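Local coordinates for protein AP endonuclease, family 2 (Brucella melitensis biovar Abortus, PDB 3NGF) that probably isomerises hydroxypyruvate as a manganese-binding member of the hyi family, built on a xylose isomerase-like TIM barrel, at residues V180-M192 / A206-R218. Numbering follows the deposited sequence.
Sequences VAVQLDLYHAQIM and AFSHVQIASVPDR. With MN (manganese (II) ion), chain C.
The amide oxygen OE1 of Gln-211 has two partners: it ligates the manganese ion at 2.3 Å and accepts a hydrogen bond from Gln-183 NE2 at 3.0 Å. The Gln-183 donor stands above the carbonyl plane, with the two amides turned 83° apart, while Gln-211 NE2 is held by Glu-41; together these bonds fix the rotation of the ligand amide. Asp-185 OD2 binds the same ion at 2.2 Å, and Glu-150, Glu-247 and two waters share the metal. The other oxygen, OD1, takes weak bonds from the backbone N of Tyr-187 and His-188, capping helix 186-192, so one carboxylate serves both metal and helix start. Water 1 links Asp-185 OD2 to Arg-218 NH2, and this nearby positive charge probably helps balance the acidic site.

Arg-218 reaches there in an extended chain laid over one face of the Tyr-187 ring, its guanidinium plane only 11° from the ring's and its CG 3.8 Å from the ring centroid in a CH-pi contact. Ile-191 CD1 covers the opposite face, and Val-215 CG2 packs against Tyr-187 CD1.

The two ligands stand on neighbouring strands 180-185 and 209-212, which run parallel, joined by backbone bonds such as Leu-184 N to His-209 O. On the face turned from the metal, Leu-184 CD2 sits over the centre of the Phe-207 ring; Phe-207 CG lies between its backbone N and carbonyl carbon (chi1 60°), which turns the ring face to Leu-184 CD2. Metal ligands at the C-terminal ends of adjacent parallel strands are characteristic of the xylose isomerase-like TIM barrel.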
loop_
_atom_site.group_PDB
_atom_site.type_symbol
_atom_site.label_atom_id
_atom_site.label_comp_id
_atom_site.label_asym_id
_atom_site.label_seq_id
_atom_site.Cartn_x
_atom_site.Cartn_y
_atom_site.Cartn_z
ATOM N N VAL A 180 10.170 5.217 8.146
ATOM C CA VAL A 180 8.717 5.275 8.242
ATOM C C VAL A 180 8.271 6.367 7.276
ATOM O O VAL A 180 8.928 7.431 7.202
ATOM C CB VAL A 180 8.255 5.611 9.672
ATOM C CG1 VAL A 180 6.765 5.804 9.746
ATOM C CG2 VAL A 180 8.689 4.533 10.659
ATOM N N ALA A 181 7.203 6.111 6.518
ATOM C CA ALA A 181 6.642 7.105 5.598
ATOM C C ALA A 181 5.178 6.847 5.322
ATOM O O ALA A 181 4.570 5.959 5.899
ATOM C CB ALA A 181 7.435 7.167 4.291
ATOM N N VAL A 182 4.617 7.665 4.449
ATOM C CA VAL A 182 3.220 7.590 4.057
ATOM C C VAL A 182 3.083 6.800 2.752
ATOM O O VAL A 182 3.936 6.890 1.846
ATOM C CB VAL A 182 2.651 8.998 3.856
ATOM C CG1 VAL A 182 1.151 8.952 3.374
ATOM C CG2 VAL A 182 2.765 9.806 5.172
ATOM N N GLN A 183 2.035 5.979 2.689
ATOM C CA GLN A 183 1.603 5.327 1.466
ATOM C C GLN A 183 0.484 6.204 0.880
ATOM O O GLN A 183 -0.597 6.305 1.458
ATOM C CB GLN A 183 1.098 3.929 1.794
ATOM C CG GLN A 183 0.591 3.102 0.605
ATOM C CD GLN A 183 0.344 1.668 0.980
ATOM O OE1 GLN A 183 1.045 1.102 1.809
ATOM N NE2 GLN A 183 -0.647 1.049 0.350
ATOM N N LEU A 184 0.778 6.862 -0.234
ATOM C CA LEU A 184 -0.125 7.839 -0.865
ATOM C C LEU A 184 -0.959 7.159 -1.962
ATOM O O LEU A 184 -0.490 6.987 -3.102
ATOM C CB LEU A 184 0.725 8.971 -1.453
ATOM C CG LEU A 184 0.043 10.083 -2.251
ATOM C CD1 LEU A 184 -1.104 10.697 -1.454
ATOM C CD2 LEU A 184 1.059 11.155 -2.725
ATOM N N ASP A 185 -2.160 6.726 -1.599
ATOM C CA ASP A 185 -3.132 6.165 -2.545
ATOM C C ASP A 185 -3.990 7.349 -3.037
ATOM O O ASP A 185 -4.730 8.004 -2.247
ATOM C CB ASP A 185 -3.926 5.062 -1.838
ATOM C CG ASP A 185 -4.962 4.377 -2.722
ATOM O OD1 ASP A 185 -5.512 5.037 -3.603
ATOM O OD2 ASP A 185 -5.281 3.179 -2.511
ATOM N N LEU A 186 -3.835 7.671 -4.318
ATOM C CA LEU A 186 -4.409 8.917 -4.840
ATOM C C LEU A 186 -5.925 8.829 -4.932
ATOM O O LEU A 186 -6.645 9.851 -4.953
ATOM C CB LEU A 186 -3.768 9.280 -6.185
ATOM C CG LEU A 186 -2.312 9.713 -6.087
ATOM C CD1 LEU A 186 -1.702 9.822 -7.477
ATOM C CD2 LEU A 186 -2.173 11.043 -5.302
ATOM N N TYR A 187 -6.426 7.605 -4.999
ATOM C CA TYR A 187 -7.872 7.376 -4.919
ATOM C C TYR A 187 -8.395 7.894 -3.548
ATOM O O TYR A 187 -9.367 8.680 -3.479
ATOM C CB TYR A 187 -8.158 5.868 -5.136
ATOM C CG TYR A 187 -9.567 5.430 -4.822
ATOM C CD1 TYR A 187 -10.585 5.558 -5.752
ATOM C CD2 TYR A 187 -9.875 4.865 -3.593
ATOM C CE1 TYR A 187 -11.901 5.170 -5.452
ATOM C CE2 TYR A 187 -11.161 4.450 -3.296
ATOM C CZ TYR A 187 -12.171 4.624 -4.206
ATOM O OH TYR A 187 -13.444 4.206 -3.873
ATOM N N HIS A 188 -7.746 7.471 -2.473
ATOM C CA HIS A 188 -8.157 7.922 -1.145
ATOM C C HIS A 188 -7.903 9.431 -0.955
ATOM O O HIS A 188 -8.704 10.113 -0.347
ATOM C CB HIS A 188 -7.420 7.115 -0.068
ATOM C CG HIS A 188 -7.764 5.654 -0.044
ATOM N ND1 HIS A 188 -9.061 5.185 -0.045
ATOM C CD2 HIS A 188 -6.972 4.565 0.078
ATOM C CE1 HIS A 188 -9.043 3.864 0.046
ATOM N NE2 HIS A 188 -7.785 3.464 0.094
ATOM N N ALA A 189 -6.778 9.932 -1.471
ATOM C CA ALA A 189 -6.383 11.336 -1.313
ATOM C C ALA A 189 -7.379 12.232 -2.041
ATOM O O ALA A 189 -7.756 13.288 -1.531
ATOM C CB ALA A 189 -4.993 11.568 -1.860
ATOM N N GLN A 190 -7.823 11.801 -3.219
ATOM C CA GLN A 190 -8.815 12.603 -3.961
ATOM C C GLN A 190 -10.198 12.669 -3.290
ATOM O O GLN A 190 -10.885 13.705 -3.367
ATOM C CB GLN A 190 -8.905 12.082 -5.401
ATOM C CG GLN A 190 -9.950 12.739 -6.298
ATOM C CD GLN A 190 -9.835 14.252 -6.360
ATOM O OE1 GLN A 190 -8.810 14.846 -5.985
ATOM N NE2 GLN A 190 -10.903 14.896 -6.840
ATOM N N ILE A 191 -10.622 11.567 -2.673
ATOM C CA ILE A 191 -11.907 11.470 -1.994
ATOM C C ILE A 191 -11.918 12.316 -0.711
ATOM O O ILE A 191 -12.907 13.002 -0.439
ATOM C CB ILE A 191 -12.314 9.986 -1.724
ATOM C CG1 ILE A 191 -12.607 9.287 -3.048
ATOM C CG2 ILE A 191 -13.509 9.857 -0.793
ATOM C CD1 ILE A 191 -12.673 7.766 -2.958
ATOM N N MET A 192 -10.827 12.269 0.056
ATOM C CA MET A 192 -10.780 12.930 1.374
ATOM C C MET A 192 -10.215 14.353 1.383
ATOM O O MET A 192 -10.668 15.199 2.187
ATOM C CB MET A 192 -9.954 12.073 2.340
ATOM C CG MET A 192 -10.549 10.708 2.618
ATOM S SD MET A 192 -12.256 10.767 3.169
ATOM C CE MET A 192 -12.140 11.800 4.649
ATOM N N ALA A 206 8.184 12.489 1.593
ATOM C CA ALA A 206 7.491 11.876 2.759
ATOM C C ALA A 206 6.572 10.703 2.390
ATOM O O ALA A 206 5.968 10.102 3.267
ATOM C CB ALA A 206 6.695 12.931 3.520
ATOM N N PHE A 207 6.470 10.363 1.108
ATOM C CA PHE A 207 5.744 9.169 0.692
ATOM C C PHE A 207 6.669 8.223 -0.051
ATOM O O PHE A 207 7.451 8.662 -0.888
ATOM C CB PHE A 207 4.469 9.507 -0.133
ATOM C CG PHE A 207 4.729 10.270 -1.391
ATOM C CD1 PHE A 207 4.823 11.659 -1.378
ATOM C CD2 PHE A 207 4.836 9.610 -2.609
ATOM C CE1 PHE A 207 5.076 12.372 -2.549
ATOM C CE2 PHE A 207 5.086 10.320 -3.777
ATOM C CZ PHE A 207 5.206 11.703 -3.742
ATOM N N SER A 208 6.589 6.924 0.280
ATOM C CA SER A 208 7.491 5.904 -0.291
ATOM C C SER A 208 6.772 4.948 -1.243
ATOM O O SER A 208 7.404 4.073 -1.842
ATOM C CB SER A 208 8.165 5.094 0.811
ATOM O OG SER A 208 9.020 5.916 1.570
ATOM N N HIS A 209 5.460 5.114 -1.370
ATOM C CA HIS A 209 4.677 4.305 -2.277
ATOM C C HIS A 209 3.466 5.132 -2.667
ATOM O O HIS A 209 2.996 5.967 -1.886
ATOM C CB HIS A 209 4.271 2.978 -1.641
ATOM C CG HIS A 209 3.722 1.982 -2.623
ATOM N ND1 HIS A 209 4.428 1.564 -3.727
ATOM C CD2 HIS A 209 2.520 1.359 -2.686
ATOM C CE1 HIS A 209 3.678 0.727 -4.435
ATOM N NE2 HIS A 209 2.518 0.581 -3.818
ATOM N N VAL A 210 3.004 4.889 -3.878
ATOM C CA VAL A 210 1.856 5.554 -4.462
ATOM C C VAL A 210 0.965 4.434 -5.023
ATOM O O VAL A 210 1.451 3.420 -5.500
ATOM C CB VAL A 210 2.273 6.548 -5.570
ATOM C CG1 VAL A 210 1.017 7.142 -6.294
ATOM C CG2 VAL A 210 3.161 7.658 -5.003
ATOM N N GLN A 211 -0.338 4.627 -4.918
ATOM C CA GLN A 211 -1.323 3.761 -5.543
ATOM C C GLN A 211 -2.320 4.605 -6.322
ATOM O O GLN A 211 -2.502 5.797 -6.025
ATOM C CB GLN A 211 -2.048 2.914 -4.509
ATOM C CG GLN A 211 -1.165 1.804 -3.911
ATOM C CD GLN A 211 -1.835 1.130 -2.757
ATOM O OE1 GLN A 211 -2.449 1.784 -1.926
ATOM N NE2 GLN A 211 -1.756 -0.192 -2.712
ATOM N N ILE A 212 -2.917 3.983 -7.337
ATOM C CA ILE A 212 -3.880 4.628 -8.236
ATOM C C ILE A 212 -5.106 3.764 -8.556
ATOM O O ILE A 212 -5.055 2.524 -8.573
ATOM C CB ILE A 212 -3.224 5.092 -9.573
ATOM C CG1 ILE A 212 -2.771 3.902 -10.431
ATOM C CG2 ILE A 212 -2.068 6.078 -9.293
ATOM C CD1 ILE A 212 -2.265 4.289 -11.848
ATOM N N ALA A 213 -6.225 4.452 -8.810
ATOM C CA ALA A 213 -7.463 3.847 -9.257
ATOM C C ALA A 213 -8.372 5.003 -9.669
ATOM O O ALA A 213 -8.242 6.130 -9.138
ATOM C CB ALA A 213 -8.137 2.987 -8.133
ATOM N N SER A 214 -9.273 4.764 -10.612
ATOM C CA SER A 214 -10.210 5.823 -11.012
ATOM C C SER A 214 -11.069 6.298 -9.839
ATOM O O SER A 214 -11.398 5.518 -8.936
ATOM C CB SER A 214 -11.103 5.383 -12.189
ATOM O OG SER A 214 -12.107 4.477 -11.801
ATOM N N VAL A 215 -11.426 7.577 -9.878
ATOM C CA VAL A 215 -12.343 8.168 -8.909
ATOM C C VAL A 215 -13.587 8.627 -9.699
ATOM O O VAL A 215 -13.444 9.322 -10.689
ATOM C CB VAL A 215 -11.679 9.354 -8.161
ATOM C CG1 VAL A 215 -12.689 10.020 -7.212
ATOM C CG2 VAL A 215 -10.426 8.899 -7.402
ATOM N N PRO A 216 -14.796 8.268 -9.248
ATOM C CA PRO A 216 -15.077 7.593 -7.989
ATOM C C PRO A 216 -15.198 6.056 -8.022
ATOM O O PRO A 216 -15.372 5.438 -6.957
ATOM C CB PRO A 216 -16.421 8.199 -7.600
ATOM C CG PRO A 216 -17.131 8.345 -8.926
ATOM C CD PRO A 216 -16.041 8.773 -9.878
ATOM N N ASP A 217 -15.142 5.429 -9.190
ATOM C CA ASP A 217 -15.566 4.019 -9.268
ATOM C C ASP A 217 -14.483 2.942 -9.092
ATOM O O ASP A 217 -14.796 1.760 -9.127
ATOM C CB ASP A 217 -16.364 3.769 -10.525
ATOM C CG ASP A 217 -17.691 4.497 -10.502
ATOM O OD1 ASP A 217 -18.363 4.478 -9.441
ATOM O OD2 ASP A 217 -18.037 5.085 -11.523
ATOM N N ARG A 218 -13.252 3.383 -8.899
ATOM C CA ARG A 218 -12.118 2.526 -8.497
ATOM C C ARG A 218 -11.778 1.480 -9.554
ATOM O O ARG A 218 -11.504 0.329 -9.243
ATOM C CB ARG A 218 -12.363 1.923 -7.112
ATOM C CG ARG A 218 -11.083 1.661 -6.323
ATOM C CD ARG A 218 -11.360 1.197 -4.903
ATOM N NE ARG A 218 -10.115 1.153 -4.134
ATOM C CZ ARG A 218 -10.037 0.909 -2.824
ATOM N NH1 ARG A 218 -11.122 0.628 -2.112
ATOM N NH2 ARG A 218 -8.855 0.912 -2.234
HETATM MN MN MN C . -4.600 1.558 -1.163
HETATM O O HOH W 1 -7.229 2.122 -4.469
HETATM O O HOH W 2 -15.488 6.102 -4.324
HETATM O O HOH W 3 -6.598 0.999 -0.243
HETATM O O HOH W 4 -3.734 -0.289 0.226
#